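Local atomic coordinates of alpha-1,2-mannosidase (Bacteroides thetaiotaomicron, PDB entry 2WW2), a protein that hydrolyses alpha-mannosides with inversion of anomeric configuration, as a calcium-dependent glycoside hydrolase of family GH92. Residues 1-4 / 5-8. Sequence-based numbering, arbitrary orientation.
Sequences SKKT and VEFV
Lys-3 and Glu-6, three residues apart near the N-terminus, meet in an irregular segment that illustrates how a lysine, a carboxylate, an aromatic ring and ordered waters can come together. The tighter side lies where Lys-3 reaches Phe-7. CG lies beside the backbone N (chi1 -69°) and the chain bends once, at chi3; it passes Glu-6, its CE 3.5 Å from Glu-6 OE1, and delivers NZ over one face of the ring. This is a cation-pi contact: Lys-3 NZ lies 3.4 Å from the Phe-7 centroid, 18° off the ring normal and displaced toward CZ. The buried ring also stacks with Tyr-288 and touches Leu-271 of helix 256-271, so the contact joins the outer tail to the protein body.

Glu-6 folds back at chi2 (-84°), and its OE2 accepts a nearly straight hydrogen bond (3.0 Å) from the backbone N-H of Lys-3, met from above the carboxylate plane. Toward Ser-1 and Lys-2 the packing gives way to solvent: one water bridges Ser-1 O and Glu-6 OE1, while another binds OE2 and is only weakly held by Lys-2 NZ. A third water links OE1, Lys-3 NZ and Phe-7 N, and a fourth joins Lys-3 NZ to Val-5 O. Lys-3 NZ stays 4.3 Å from Glu-6 OE1, short of a salt bridge, so the carboxylate probably stabilises the ammonium by through-space attraction and their shared water, while the ammonium probably divides its charge between the Phe-7 face and its two waters.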
# COMPACT_ATOMS: atom_id res chain seq x y z
N SER A 1 31.82 9.05 -40.03
CA SER A 1 31.48 8.54 -41.41
C SER A 1 29.96 8.38 -41.52
O SER A 1 29.30 8.09 -40.52
CB SER A 1 32.18 7.19 -41.66
N LYS A 2 29.39 8.57 -42.72
CA LYS A 2 27.94 8.43 -42.93
C LYS A 2 27.42 7.03 -42.60
O LYS A 2 28.07 6.04 -42.93
CB LYS A 2 27.55 8.77 -44.38
CG LYS A 2 26.07 8.53 -44.72
CD LYS A 2 25.71 8.97 -46.15
CE LYS A 2 24.30 9.56 -46.23
NZ LYS A 2 23.23 8.55 -46.09
N LYS A 3 26.25 6.96 -41.98
CA LYS A 3 25.62 5.68 -41.67
C LYS A 3 24.17 5.68 -42.15
O LYS A 3 23.53 6.73 -42.20
CB LYS A 3 25.64 5.39 -40.17
CG LYS A 3 27.02 5.11 -39.58
CD LYS A 3 26.95 5.12 -38.04
CE LYS A 3 26.67 6.54 -37.55
NZ LYS A 3 26.54 6.59 -36.06
N THR A 4 23.68 4.49 -42.50
CA THR A 4 22.29 4.27 -42.86
C THR A 4 21.31 4.71 -41.76
O THR A 4 20.28 5.33 -42.05
CB THR A 4 22.09 2.76 -43.19
OG1 THR A 4 22.92 2.44 -44.31
CG2 THR A 4 20.62 2.43 -43.52
N VAL A 5 21.62 4.39 -40.51
CA VAL A 5 20.82 4.90 -39.40
C VAL A 5 21.78 5.76 -38.56
O VAL A 5 22.75 5.24 -38.00
CB VAL A 5 20.22 3.77 -38.52
CG1 VAL A 5 19.33 4.38 -37.39
CG2 VAL A 5 19.37 2.80 -39.36
N GLU A 6 21.51 7.06 -38.51
CA GLU A 6 22.38 8.00 -37.81
C GLU A 6 21.88 8.17 -36.38
O GLU A 6 20.75 7.83 -36.07
CB GLU A 6 22.37 9.36 -38.54
CG GLU A 6 22.90 9.32 -40.00
CD GLU A 6 24.43 9.42 -40.05
OE1 GLU A 6 25.09 9.34 -38.98
OE2 GLU A 6 24.99 9.56 -41.15
N PHE A 7 22.71 8.74 -35.50
CA PHE A 7 22.32 8.85 -34.11
C PHE A 7 21.01 9.61 -33.90
O PHE A 7 20.18 9.20 -33.08
CB PHE A 7 23.47 9.44 -33.27
CG PHE A 7 24.62 8.48 -33.10
CD1 PHE A 7 24.36 7.12 -32.89
CD2 PHE A 7 25.91 8.90 -33.20
CE1 PHE A 7 25.41 6.21 -32.76
CE2 PHE A 7 26.96 8.01 -33.07
CZ PHE A 7 26.71 6.67 -32.85
N VAL A 8 20.79 10.67 -34.68
CA VAL A 8 19.56 11.47 -34.49
C VAL A 8 18.32 10.67 -34.90
O VAL A 8 17.23 10.93 -34.41
CB VAL A 8 19.61 12.84 -35.23
CG1 VAL A 8 19.43 12.62 -36.74
CG2 VAL A 8 18.55 13.80 -34.70
O HOH W 1 27.70 9.47 -39.22
O HOH W 2 23.34 10.06 -43.07
O HOH W 3 25.41 9.33 -36.35
O HOH W 4 24.22 5.13 -35.63